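Local coordinates for glycosyl hydrolase family 2, TIM barrel domain protein (Parabacteroides merdae ATCC 43184, PDB 6DXU) that probably hydrolyses beta-D-glucuronide conjugates in the human gut, as a bacterial beta-glucuronidase of glycoside hydrolase family 2, at residues L97-P102 with G160-S165; G106-D111 with L194-L199; L110-A115 with D136-D141. All coordinates share one frame; numbering follows the deposited sequence.

Interaction 1 (L97-P102 with G160-S165)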
ATOM      1  N   LEU D  97      32.068  -0.827   9.366  1.00 20.75           N
ATOM      2  CA  LEU D  97      32.308  -2.113  10.006  1.00 21.87           C
ATOM      3  C   LEU D  97      33.505  -2.761   9.365  1.00 22.71           C
ATOM      4  O   LEU D  97      33.559  -2.889   8.143  1.00 19.83           O
ATOM      5  CB  LEU D  97      31.123  -3.058   9.843  1.00 26.12           C
ATOM      6  CG  LEU D  97      29.890  -2.932  10.708  1.00 31.26           C
ATOM      7  CD1 LEU D  97      28.852  -3.947  10.208  1.00 33.58           C
ATOM      8  CD2 LEU D  97      30.326  -3.260  12.110  1.00 30.00           C
ATOM      9  N   ALA D  98      34.442  -3.201  10.202  1.00 20.24           N
ATOM     10  CA  ALA D  98      35.577  -3.991   9.753  1.00 21.81           C
ATOM     11  C   ALA D  98      35.184  -5.458   9.846  1.00 25.97           C
ATOM     12  O   ALA D  98      35.220  -6.051  10.923  1.00 31.57           O
ATOM     13  CB  ALA D  98      36.791  -3.686  10.629  1.00 24.96           C
ATOM     14  N   ILE D  99      34.854  -6.069   8.716  1.00 19.86           N
ATOM     15  CA  ILE D  99      34.340  -7.433   8.701  1.00 19.29           C
ATOM     16  C   ILE D  99      35.433  -8.376   8.238  1.00 19.51           C
ATOM     17  O   ILE D  99      36.082  -8.129   7.211  1.00 21.12           O
ATOM     18  CB  ILE D  99      33.101  -7.555   7.796  1.00 24.21           C
ATOM     19  CG1 ILE D  99      31.965  -6.674   8.346  1.00 23.27           C
ATOM     20  CG2 ILE D  99      32.715  -9.021   7.658  1.00 24.23           C
ATOM     21  CD1 ILE D  99      30.734  -6.634   7.465  1.00 25.62           C
ATOM     22  N   ASP D 100      35.637  -9.453   8.999  1.00 23.07           N
ATOM     23  CA  ASP D 100      36.565 -10.515   8.613  1.00 22.09           C
ATOM     24  C   ASP D 100      36.068 -11.763   9.354  1.00 24.90           C
ATOM     25  O   ASP D 100      36.465 -12.014  10.493  1.00 19.67           O
ATOM     26  CB  ASP D 100      37.999 -10.178   8.980  1.00 24.76           C
ATOM     27  CG  ASP D 100      39.006 -11.185   8.424  1.00 25.38           C
ATOM     28  OD1 ASP D 100      40.207 -10.852   8.362  1.00 25.63           O
ATOM     29  OD2 ASP D 100      38.595 -12.301   8.037  1.00 28.06           O
ATOM     30  N   ASN D 101      35.242 -12.543   8.685  1.00 21.55           N
ATOM     31  CA  ASN D 101      34.587 -13.677   9.335  1.00 20.50           C
ATOM     32  C   ASN D 101      35.587 -14.805   9.542  1.00 19.33           C
ATOM     33  O   ASN D 101      36.172 -15.284   8.566  1.00 22.46           O
ATOM     34  CB  ASN D 101      33.400 -14.148   8.483  1.00 20.05           C
ATOM     35  CG  ASN D 101      32.448 -15.054   9.250  1.00 24.62           C
ATOM     36  OD1 ASN D 101      32.845 -15.754  10.185  1.00 23.26           O
ATOM     37  ND2 ASN D 101      31.185 -15.032   8.869  1.00 23.67           N
ATOM     38  N   PRO D 102      35.821 -15.250  10.776  1.00 22.74           N
ATOM     39  CA  PRO D 102      36.783 -16.342  10.990  1.00 24.46           C
ATOM     40  C   PRO D 102      36.276 -17.701  10.528  1.00 26.82           C
ATOM     41  O   PRO D 102      37.077 -18.641  10.455  1.00 24.82           O
ATOM     42  CB  PRO D 102      37.008 -16.314  12.508  1.00 24.16           C
ATOM     43  CG  PRO D 102      35.726 -15.834  13.053  1.00 27.47           C
ATOM     44  CD  PRO D 102      35.206 -14.807  12.038  1.00 21.11           C
ATOM     45  N   GLY D 160      37.518  -0.952   2.190  1.00 19.83           N
ATOM     46  CA  GLY D 160      37.376  -2.303   2.688  1.00 18.70           C
ATOM     47  C   GLY D 160      36.386  -2.473   3.815  1.00 19.91           C
ATOM     48  O   GLY D 160      36.057  -3.614   4.164  1.00 21.81           O
ATOM     49  N   LYS D 161      35.895  -1.388   4.394  1.00 18.50           N
ATOM     50  CA  LYS D 161      34.899  -1.505   5.447  1.00 18.40           C
ATOM     51  C   LYS D 161      33.494  -1.423   4.861  1.00 20.82           C
ATOM     52  O   LYS D 161      33.310  -1.109   3.692  1.00 18.95           O
ATOM     53  CB  LYS D 161      35.105  -0.439   6.513  1.00 17.91           C
ATOM     54  CG  LYS D 161      36.443  -0.585   7.247  1.00 24.57           C
ATOM     55  CD  LYS D 161      36.590   0.476   8.316  1.00 27.18           C
ATOM     56  CE  LYS D 161      37.918   0.333   9.041  1.00 30.68           C
ATOM     57  NZ  LYS D 161      38.027   1.308  10.163  1.00 43.91           N
ATOM     58  N   VAL D 162      32.502  -1.749   5.685  1.00 20.77           N
ATOM     59  CA  VAL D 162      31.105  -1.799   5.265  1.00 21.35           C
ATOM     60  C   VAL D 162      30.333  -0.750   6.057  1.00 22.98           C
ATOM     61  O   VAL D 162      30.320  -0.798   7.290  1.00 18.97           O
ATOM     62  CB  VAL D 162      30.492  -3.192   5.484  1.00 20.16           C
ATOM     63  CG1 VAL D 162      29.008  -3.194   5.085  1.00 18.77           C
ATOM     64  CG2 VAL D 162      31.291  -4.252   4.714  1.00 20.23           C
ATOM     65  N   PRO D 163      29.667   0.207   5.408  1.00 19.00           N
ATOM     66  CA  PRO D 163      28.925   1.213   6.169  1.00 17.51           C
ATOM     67  C   PRO D 163      27.651   0.598   6.726  1.00 17.57           C
ATOM     68  O   PRO D 163      26.824   0.052   5.990  1.00 22.77           O
ATOM     69  CB  PRO D 163      28.625   2.309   5.131  1.00 20.21           C
ATOM     70  CG  PRO D 163      28.673   1.615   3.824  1.00 21.33           C
ATOM     71  CD  PRO D 163      29.595   0.434   3.954  1.00 18.41           C
ATOM     72  N   LEU D 164      27.489   0.732   8.030  1.00 18.84           N
ATOM     73  CA  LEU D 164      26.313   0.293   8.757  1.00 17.41           C
ATOM     74  C   LEU D 164      25.663   1.551   9.299  1.00 17.84           C
ATOM     75  O   LEU D 164      26.318   2.330   9.998  1.00 16.55           O
ATOM     76  CB  LEU D 164      26.709  -0.659   9.897  1.00 15.29           C
ATOM     77  CG  LEU D 164      25.602  -1.066  10.867  1.00 17.56           C
ATOM     78  CD1 LEU D 164      24.500  -1.811  10.144  1.00 19.54           C
ATOM     79  CD2 LEU D 164      26.166  -1.922  12.021  1.00 19.56           C
ATOM     80  N   SER D 165      24.395   1.763   8.964  1.00 15.80           N
ATOM     81  CA  SER D 165      23.662   2.932   9.421  1.00 17.60           C
ATOM     82  C   SER D 165      22.390   2.424  10.069  1.00 18.11           C
ATOM     83  O   SER D 165      21.712   1.555   9.510  1.00 16.00           O
ATOM     84  CB  SER D 165      23.328   3.891   8.254  1.00 19.29           C
ATOM     85  OG  SER D 165      24.496   4.139   7.473  1.00 17.40           O
TER
HETATM   86  O   HOH W   1      34.535  -4.965   6.178  1.00 27.04           O
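The flat groups that meet between Leu97 and Val162 are their peptide carbonyls, each receiving the other's N-H. The carbonyl of Leu97 takes Val162 N in its own plane, on a lone pair, at 2.9 Å from Leu97 O. The carbonyl of Val162 is met less squarely: Leu97 N sits 2.7 Å from Val162 O. This donor is tilted 33° from the carbonyl plane, although the N-H itself points almost straight at the oxygen. Beside the Leu97 carbonyl, Lys161 CB packs 3.3 Å from Leu97 O, and the rest of the lysine chain runs on, extended, past Ala98. Leu97 O has a second donor, a water that also gives a hydrogen bond to Gly160 O and accepts one from Ile99 N, so this water carries the link between segments 97-102 and 160-165 past the last direct backbone bond. The pair is an antiparallel hydrogen-bonded one at the end of strand 90-97, where it leaves strand 162-169 in the six-stranded sheet of the sugar-binding domain, a jelly-roll beta-sandwich as in other family 2 enzymes. On the sandwich interior, Leu97 crosses Leu164 at a slant, its CD1 lying 3.8 Å from Leu164 CD2. Ile99, already off the strand, still reaches back: CG1 stands anti to its own carbonyl carbon (chi1 -63°) and the chain continues extended, which lays CD1 against Val162 CG2 at 3.7 Å. The same two side chains rest on helix 143-150, Ile99 touching Val146 and Val162 touching Phe149 and Leu150. Past Ile99 the chain turns toward the other sheet, and Asp100 N is hydrogen-bonded to Tyr198 OH.

Interaction 2 (G106-D111 with L194-L199)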
ATOM      1  N   GLY D 106      30.992 -18.457   6.459  1.00 18.69           N
ATOM      2  CA  GLY D 106      30.230 -18.158   7.654  1.00 21.85           C
ATOM      3  C   GLY D 106      29.195 -17.057   7.458  1.00 25.29           C
ATOM      4  O   GLY D 106      29.098 -16.412   6.413  1.00 22.49           O
ATOM      5  N   ARG D 107      28.427 -16.829   8.521  1.00 21.26           N
ATOM      6  CA  ARG D 107      27.366 -15.836   8.540  1.00 20.94           C
ATOM      7  C   ARG D 107      27.790 -14.662   9.399  1.00 20.61           C
ATOM      8  O   ARG D 107      28.548 -14.823  10.364  1.00 19.93           O
ATOM      9  CB  ARG D 107      26.053 -16.413   9.099  1.00 21.08           C
ATOM     10  CG  ARG D 107      25.644 -17.753   8.510  1.00 25.93           C
ATOM     11  CD  ARG D 107      25.479 -17.697   7.004  1.00 25.35           C
ATOM     12  NE  ARG D 107      24.345 -16.874   6.582  1.00 22.98           N
ATOM     13  CZ  ARG D 107      23.945 -16.755   5.320  1.00 28.35           C
ATOM     14  NH1 ARG D 107      24.593 -17.402   4.359  1.00 30.20           N
ATOM     15  NH2 ARG D 107      22.905 -15.990   5.013  1.00 24.60           N
ATOM     16  N   ILE D 108      27.261 -13.487   9.050  1.00 19.02           N
ATOM     17  CA  ILE D 108      27.470 -12.252   9.797  1.00 18.73           C
ATOM     18  C   ILE D 108      26.113 -11.828  10.336  1.00 20.65           C
ATOM     19  O   ILE D 108      25.204 -11.507   9.552  1.00 20.69           O
ATOM     20  CB  ILE D 108      28.037 -11.139   8.895  1.00 25.21           C
ATOM     21  CG1 ILE D 108      29.254 -11.626   8.118  1.00 32.33           C
ATOM     22  CG2 ILE D 108      28.397  -9.914   9.718  1.00 30.17           C
ATOM     23  CD1 ILE D 108      29.553 -10.756   6.895  1.00 29.78           C
ATOM     24  N   VAL D 109      25.972 -11.789  11.658  1.00 20.12           N
ATOM     25  CA  VAL D 109      24.695 -11.459  12.272  1.00 18.97           C
ATOM     26  C   VAL D 109      24.892 -10.261  13.191  1.00 19.96           C
ATOM     27  O   VAL D 109      25.839 -10.227  13.987  1.00 21.56           O
ATOM     28  CB  VAL D 109      24.103 -12.657  13.039  1.00 19.02           C
ATOM     29  CG1 VAL D 109      22.858 -12.244  13.787  1.00 21.72           C
ATOM     30  CG2 VAL D 109      23.785 -13.802  12.076  1.00 19.19           C
ATOM     31  N   LEU D 110      23.988  -9.292  13.091  1.00 16.18           N
ATOM     32  CA  LEU D 110      23.907  -8.199  14.050  1.00 18.98           C
ATOM     33  C   LEU D 110      22.896  -8.592  15.111  1.00 20.14           C
ATOM     34  O   LEU D 110      21.737  -8.863  14.793  1.00 19.78           O
ATOM     35  CB  LEU D 110      23.476  -6.897  13.380  1.00 18.59           C
ATOM     36  CG  LEU D 110      24.393  -6.289  12.323  1.00 19.94           C
ATOM     37  CD1 LEU D 110      23.678  -5.096  11.645  1.00 20.69           C
ATOM     38  CD2 LEU D 110      25.721  -5.878  12.924  1.00 22.67           C
ATOM     39  N   ASP D 111      23.334  -8.631  16.364  1.00 19.81           N
ATOM     40  CA  ASP D 111      22.516  -9.123  17.464  1.00 19.47           C
ATOM     41  C   ASP D 111      22.277  -7.961  18.416  1.00 17.58           C
ATOM     42  O   ASP D 111      23.210  -7.503  19.083  1.00 17.99           O
ATOM     43  CB  ASP D 111      23.221 -10.296  18.156  1.00 23.22           C
ATOM     44  CG  ASP D 111      22.481 -10.793  19.385  1.00 32.11           C
ATOM     45  OD1 ASP D 111      21.246 -10.639  19.447  1.00 36.41           O
ATOM     46  OD2 ASP D 111      23.143 -11.352  20.283  1.00 42.67           O
ATOM     47  N   LEU D 194      25.126  -3.785  21.064  1.00 16.59           N
ATOM     48  CA  LEU D 194      24.925  -4.299  19.723  1.00 21.33           C
ATOM     49  C   LEU D 194      26.123  -5.182  19.423  1.00 18.00           C
ATOM     50  O   LEU D 194      27.264  -4.716  19.486  1.00 19.15           O
ATOM     51  CB  LEU D 194      24.813  -3.152  18.712  1.00 17.98           C
ATOM     52  CG  LEU D 194      24.894  -3.523  17.221  1.00 18.86           C
ATOM     53  CD1 LEU D 194      23.822  -4.560  16.857  1.00 18.62           C
ATOM     54  CD2 LEU D 194      24.753  -2.272  16.342  1.00 22.17           C
ATOM     55  N   ASN D 195      25.864  -6.435  19.078  1.00 18.93           N
ATOM     56  CA  ASN D 195      26.917  -7.424  18.917  1.00 19.59           C
ATOM     57  C   ASN D 195      27.051  -7.794  17.453  1.00 23.34           C
ATOM     58  O   ASN D 195      26.047  -8.003  16.757  1.00 21.33           O
ATOM     59  CB  ASN D 195      26.625  -8.696  19.719  1.00 20.46           C
ATOM     60  CG  ASN D 195      26.294  -8.409  21.169  1.00 26.57           C
ATOM     61  OD1 ASN D 195      27.177  -8.055  21.944  1.00 24.64           O
ATOM     62  ND2 ASN D 195      25.019  -8.556  21.541  1.00 26.50           N
ATOM     63  N   LEU D 196      28.294  -7.883  17.000  1.00 18.54           N
ATOM     64  CA  LEU D 196      28.599  -8.515  15.731  1.00 22.16           C
ATOM     65  C   LEU D 196      28.869  -9.980  16.032  1.00 22.03           C
ATOM     66  O   LEU D 196      29.786 -10.298  16.792  1.00 24.02           O
ATOM     67  CB  LEU D 196      29.807  -7.863  15.061  1.00 19.04           C
ATOM     68  CG  LEU D 196      30.212  -8.479  13.718  1.00 25.21           C
ATOM     69  CD1 LEU D 196      29.120  -8.226  12.711  1.00 33.28           C
ATOM     70  CD2 LEU D 196      31.529  -7.875  13.235  1.00 28.93           C
ATOM     71  N   VAL D 197      28.088 -10.871  15.429  1.00 20.38           N
ATOM     72  CA  VAL D 197      28.173 -12.292  15.736  1.00 19.75           C
ATOM     73  C   VAL D 197      28.585 -13.007  14.468  1.00 22.79           C
ATOM     74  O   VAL D 197      27.840 -13.013  13.483  1.00 22.52           O
ATOM     75  CB  VAL D 197      26.840 -12.848  16.263  1.00 20.55           C
ATOM     76  CG1 VAL D 197      26.984 -14.336  16.584  1.00 22.28           C
ATOM     77  CG2 VAL D 197      26.392 -12.065  17.495  1.00 22.67           C
ATOM     78  N   TYR D 198      29.765 -13.608  14.488  1.00 16.35           N
ATOM     79  CA  TYR D 198      30.186 -14.476  13.401  1.00 21.13           C
ATOM     80  C   TYR D 198      29.739 -15.899  13.703  1.00 20.73           C
ATOM     81  O   TYR D 198      29.968 -16.406  14.808  1.00 23.00           O
ATOM     82  CB  TYR D 198      31.702 -14.437  13.239  1.00 22.75           C
ATOM     83  CG  TYR D 198      32.292 -13.117  12.785  1.00 22.15           C
ATOM     84  CD1 TYR D 198      33.182 -12.417  13.599  1.00 22.58           C
ATOM     85  CD2 TYR D 198      31.985 -12.585  11.530  1.00 24.10           C
ATOM     86  CE1 TYR D 198      33.747 -11.223  13.178  1.00 26.48           C
ATOM     87  CE2 TYR D 198      32.549 -11.384  11.101  1.00 22.95           C
ATOM     88  CZ  TYR D 198      33.431 -10.712  11.936  1.00 21.21           C
ATOM     89  OH  TYR D 198      34.005  -9.528  11.517  1.00 23.09           O
ATOM     90  N   LEU D 199      29.131 -16.549  12.717  1.00 19.61           N
ATOM     91  CA  LEU D 199      28.656 -17.914  12.853  1.00 17.51           C
ATOM     92  C   LEU D 199      29.238 -18.769  11.743  1.00 21.28           C
ATOM     93  O   LEU D 199      29.490 -18.270  10.641  1.00 19.30           O
ATOM     94  CB  LEU D 199      27.119 -17.982  12.776  1.00 19.98           C
ATOM     95  CG  LEU D 199      26.375 -17.229  13.877  1.00 21.50           C
ATOM     96  CD1 LEU D 199      24.898 -17.169  13.499  1.00 21.28           C
ATOM     97  CD2 LEU D 199      26.584 -17.926  15.231  1.00 23.00           C
TER
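From Arg107 paired with Leu199 to Asp111 paired with Asn195, the two strands run antiparallel, the axes of the two segments 4.7 Å apart at their closest approach and their directions 160° from each other. They are the two inner strands of the four-stranded sheet of the jelly-roll sugar-binding domain, flanked by strands 30-32 and 138-141. Six backbone hydrogen bonds join the pairs Arg107-Leu199, Val109-Val197 and Asp111-Asn195; in the middle one Val197 N approaches Val109 O nearly along the C=O axis, at 2.7 Å. Before the ladder, Gly106 CA lies 3.1 Å from Leu199 O, where a side chain would collide with that oxygen.

On the face of Ile108, Leu110, Leu196 and Tyr198, which looks to the second sheet of the sandwich, Ile108 and Leu196 lie side by side and point the same way, with Ile108 CG2 3.5 Å from Leu196 CD1. The leucine manages this because its CG is anti to the backbone N (chi1 179°). Leu110, the direct cross-strand partner of Leu196, brings CD2 to the same methyl, which Ile108 reaches diagonally; Leu110 also touches Leu164 of the second sheet.

The face of Arg107, Val109 and Asp111 mixes apolar and charged groups. Val109 CG2 crosses Leu199 CD1 at 3.8 Å, and Val197 CG2 packs on Asp111 CB at 3.7 Å. Asp111 and Asn195 stand alongside each other with carboxylate and amide planes 44° apart; the amide ND2 makes a weak hydrogen bond to Asp111 O, while the carboxylate OD2 forms a salt bridge with Lys30. The bent Arg107 chain leads away from strand 194-199, and its NE is salt-bridged to Asp141. The Tyr198 ring takes Ile108 CG1 at its edge, near the ring plane, 4.5 Å from CE2.

Interaction 3 (L110-A115 with D136-D141)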
ATOM      1  N   LEU D 110      23.988  -9.292  13.091  1.00 16.18           N
ATOM      2  CA  LEU D 110      23.907  -8.199  14.050  1.00 18.98           C
ATOM      3  C   LEU D 110      22.896  -8.592  15.111  1.00 20.14           C
ATOM      4  O   LEU D 110      21.737  -8.863  14.793  1.00 19.78           O
ATOM      5  CB  LEU D 110      23.476  -6.897  13.380  1.00 18.59           C
ATOM      6  CG  LEU D 110      24.393  -6.289  12.323  1.00 19.94           C
ATOM      7  CD1 LEU D 110      23.678  -5.096  11.645  1.00 20.69           C
ATOM      8  CD2 LEU D 110      25.721  -5.878  12.924  1.00 22.67           C
ATOM      9  N   ASP D 111      23.334  -8.631  16.364  1.00 19.81           N
ATOM     10  CA  ASP D 111      22.516  -9.123  17.464  1.00 19.47           C
ATOM     11  C   ASP D 111      22.277  -7.961  18.416  1.00 17.58           C
ATOM     12  O   ASP D 111      23.210  -7.503  19.083  1.00 17.99           O
ATOM     13  CB  ASP D 111      23.221 -10.296  18.156  1.00 23.22           C
ATOM     14  CG  ASP D 111      22.481 -10.793  19.385  1.00 32.11           C
ATOM     15  OD1 ASP D 111      21.246 -10.639  19.447  1.00 36.41           O
ATOM     16  OD2 ASP D 111      23.143 -11.352  20.283  1.00 42.67           O
ATOM     17  N   PHE D 112      21.034  -7.488  18.478  1.00 18.36           N
ATOM     18  CA  PHE D 112      20.660  -6.330  19.294  1.00 17.43           C
ATOM     19  C   PHE D 112      20.169  -6.824  20.651  1.00 18.15           C
ATOM     20  O   PHE D 112      19.107  -7.447  20.735  1.00 19.13           O
ATOM     21  CB  PHE D 112      19.551  -5.522  18.611  1.00 18.33           C
ATOM     22  CG  PHE D 112      19.968  -4.829  17.332  1.00 18.84           C
ATOM     23  CD1 PHE D 112      20.031  -5.526  16.134  1.00 18.41           C
ATOM     24  CD2 PHE D 112      20.264  -3.471  17.325  1.00 17.34           C
ATOM     25  CE1 PHE D 112      20.401  -4.891  14.951  1.00 19.18           C
ATOM     26  CE2 PHE D 112      20.635  -2.820  16.128  1.00 17.86           C
ATOM     27  CZ  PHE D 112      20.707  -3.534  14.954  1.00 18.92           C
ATOM     28  N   ASP D 113      20.914  -6.515  21.726  1.00 21.63           N
ATOM     29  CA  ASP D 113      20.392  -6.767  23.068  1.00 18.83           C
ATOM     30  C   ASP D 113      19.126  -5.962  23.328  1.00 20.82           C
ATOM     31  O   ASP D 113      18.273  -6.380  24.119  1.00 19.25           O
ATOM     32  CB  ASP D 113      21.435  -6.425  24.141  1.00 17.33           C
ATOM     33  CG  ASP D 113      22.502  -7.490  24.308  1.00 24.11           C
ATOM     34  OD1 ASP D 113      22.576  -8.410  23.465  1.00 28.60           O
ATOM     35  OD2 ASP D 113      23.286  -7.383  25.285  1.00 25.35           O
ATOM     36  N   GLY D 114      18.985  -4.811  22.676  1.00 18.29           N
ATOM     37  CA  GLY D 114      17.804  -3.979  22.837  1.00 19.05           C
ATOM     38  C   GLY D 114      18.051  -2.563  22.347  1.00 20.43           C
ATOM     39  O   GLY D 114      19.131  -2.012  22.580  1.00 18.11           O
ATOM     40  N   ALA D 115      17.059  -1.966  21.681  1.00 17.11           N
ATOM     41  CA  ALA D 115      17.178  -0.630  21.102  1.00 18.29           C
ATOM     42  C   ALA D 115      15.799   0.010  21.077  1.00 21.12           C
ATOM     43  O   ALA D 115      14.808  -0.677  20.824  1.00 21.09           O
ATOM     44  CB  ALA D 115      17.749  -0.694  19.683  1.00 20.07           C
ATOM     45  N   ASP D 136      12.933  -6.127  23.844  1.00 18.75           N
ATOM     46  CA  ASP D 136      13.261  -7.489  23.458  1.00 17.84           C
ATOM     47  C   ASP D 136      14.506  -7.498  22.577  1.00 20.05           C
ATOM     48  O   ASP D 136      14.878  -6.489  21.973  1.00 21.29           O
ATOM     49  CB  ASP D 136      12.070  -8.169  22.749  1.00 16.36           C
ATOM     50  CG  ASP D 136      11.408  -7.301  21.657  1.00 20.43           C
ATOM     51  OD1 ASP D 136      11.637  -6.068  21.562  1.00 21.34           O
ATOM     52  OD2 ASP D 136      10.616  -7.871  20.865  1.00 21.56           O
ATOM     53  N   SER D 137      15.183  -8.639  22.561  1.00 16.85           N
ATOM     54  CA  SER D 137      16.335  -8.842  21.696  1.00 18.95           C
ATOM     55  C   SER D 137      15.868  -9.307  20.316  1.00 18.36           C
ATOM     56  O   SER D 137      14.789  -9.887  20.169  1.00 19.89           O
ATOM     57  CB  SER D 137      17.291  -9.861  22.331  1.00 23.66           C
ATOM     58  OG  SER D 137      18.418 -10.093  21.516  1.00 34.00           O
ATOM     59  N   TRP D 138      16.680  -9.023  19.298  1.00 17.23           N
ATOM     60  CA  TRP D 138      16.362  -9.372  17.920  1.00 21.43           C
ATOM     61  C   TRP D 138      17.662  -9.332  17.136  1.00 21.86           C
ATOM     62  O   TRP D 138      18.657  -8.764  17.596  1.00 20.15           O
ATOM     63  CB  TRP D 138      15.322  -8.417  17.309  1.00 18.64           C
ATOM     64  CG  TRP D 138      15.650  -6.951  17.489  1.00 19.87           C
ATOM     65  CD1 TRP D 138      15.548  -6.227  18.648  1.00 20.69           C
ATOM     66  CD2 TRP D 138      16.126  -6.034  16.489  1.00 17.98           C
ATOM     67  NE1 TRP D 138      15.938  -4.923  18.433  1.00 19.97           N
ATOM     68  CE2 TRP D 138      16.291  -4.778  17.117  1.00 19.36           C
ATOM     69  CE3 TRP D 138      16.403  -6.148  15.124  1.00 20.82           C
ATOM     70  CZ2 TRP D 138      16.742  -3.646  16.427  1.00 16.08           C
ATOM     71  CZ3 TRP D 138      16.857  -5.030  14.442  1.00 20.33           C
ATOM     72  CH2 TRP D 138      17.020  -3.797  15.091  1.00 18.48           C
ATOM     73  N   ASN D 139      17.658  -9.949  15.956  1.00 17.60           N
ATOM     74  CA  ASN D 139      18.896  -9.985  15.188  1.00 21.53           C
ATOM     75  C   ASN D 139      18.600  -9.921  13.698  1.00 24.49           C
ATOM     76  O   ASN D 139      17.468 -10.142  13.257  1.00 24.82           O
ATOM     77  CB  ASN D 139      19.725 -11.236  15.520  1.00 27.59           C
ATOM     78  CG  ASN D 139      18.934 -12.520  15.376  1.00 31.34           C
ATOM     79  OD1 ASN D 139      18.439 -12.830  14.302  1.00 35.56           O
ATOM     80  ND2 ASN D 139      18.806 -13.269  16.465  1.00 35.93           N
ATOM     81  N   VAL D 140      19.647  -9.609  12.923  1.00 21.80           N
ATOM     82  CA  VAL D 140      19.569  -9.483  11.471  1.00 23.61           C
ATOM     83  C   VAL D 140      20.790 -10.172  10.876  1.00 21.03           C
ATOM     84  O   VAL D 140      21.923  -9.801  11.197  1.00 19.58           O
ATOM     85  CB  VAL D 140      19.537  -8.014  11.013  1.00 22.42           C
ATOM     86  CG1 VAL D 140      19.382  -7.948   9.490  1.00 24.70           C
ATOM     87  CG2 VAL D 140      18.422  -7.245  11.716  1.00 27.74           C
ATOM     88  N   ASP D 141      20.569 -11.149   9.998  1.00 18.46           N
ATOM     89  CA  ASP D 141      21.669 -11.750   9.233  1.00 20.07           C
ATOM     90  C   ASP D 141      21.983 -10.823   8.063  1.00 17.51           C
ATOM     91  O   ASP D 141      21.166 -10.666   7.159  1.00 19.41           O
ATOM     92  CB  ASP D 141      21.277 -13.139   8.728  1.00 21.45           C
ATOM     93  CG  ASP D 141      22.440 -13.902   8.100  1.00 23.07           C
ATOM     94  OD1 ASP D 141      23.317 -13.269   7.491  1.00 24.31           O
ATOM     95  OD2 ASP D 141      22.430 -15.159   8.133  1.00 25.82           O
TER
HETATM   96  O   HOH W   2      21.087 -10.209  22.258  1.00 29.48           O
HETATM   97  O   HOH W   3      14.845  -3.836  21.053  1.00 15.87           O
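Phe112 O is gripped by two donors from segment 136-141: Ser137 OG at 2.8 Å, which comes from above the carbonyl plane, and Trp138 N at 3.2 Å, which lies in it. The Trp138 N bond belongs to the antiparallel pairing of strand 107-112 with the edge strand 138-141 of the jelly-roll sugar-binding domain, and Ser137, just before that strand, adds its side-chain bond. In return Phe112 N gives its hydrogen to Trp138 O almost in line with the carbonyl (176°), and Leu110 and Val140 form the next hydrogen-bonded pair.

The aromatic side chains of the Phe112-Trp138 pair then lie flat on each other. The phenyl ring and the six-membered ring of the indole form an offset stack, centroids 3.9 Å apart and planes only 3° from parallel, with Trp138 CH2 over the middle of the phenyl face. Phe112 CB covers the five-membered ring in a CH-pi contact. Trp138 comes to lie there by placing CG between its backbone N and carbonyl carbon (chi1 50°), the crowded position, which folds the indole back across the neighbouring strand. It also stacks with His131 and touches Thr119 and Val121 of the second sheet. With the indole replaced by an alanine, the Phe112 ring would probably lose the flat surface on its stacked face and His131 its stacking partner.

Towards the TIM barrel, Asp136 OD2 and Ser137 O are hydrogen-bonded to Asn411 and Gln415 of helix 399-416. A water lies within bonding distance of Asp111 OD1, Asp113 OD1 and Ser137 OG, bridging the two segments where the strand pairing ends. A second water accepts from Ala115 N, lies 2.8 Å from Asp136 O and receives a weak bond from Trp138 NE1, 3.0 Å away.

In the fold
Interactions 2 and 3 lie in one sheet of the sugar-binding domain and share Leu110 and Asp111, strand 107-112 pairing with 194-199 along one edge and 138-141 along the other; their centres are about 10 Å apart. The salt bridge of Arg107 NE to Asp141 OD2, at 3.0 Å, ties them, and Val109 CG1 packs 3.7 Å from Val140 O. Interaction 1 belongs to the opposing sheet, its centre about 11 Å from that of interaction 2 and 17 Å from that of interaction 3. Its ties are Leu164 CD1 to Leu110 CD1, 3.7 Å across the sandwich, and the Asp100-Tyr198 hydrogen bond. The Asp136 side chain lies about 14 Å from a bound sodium ion.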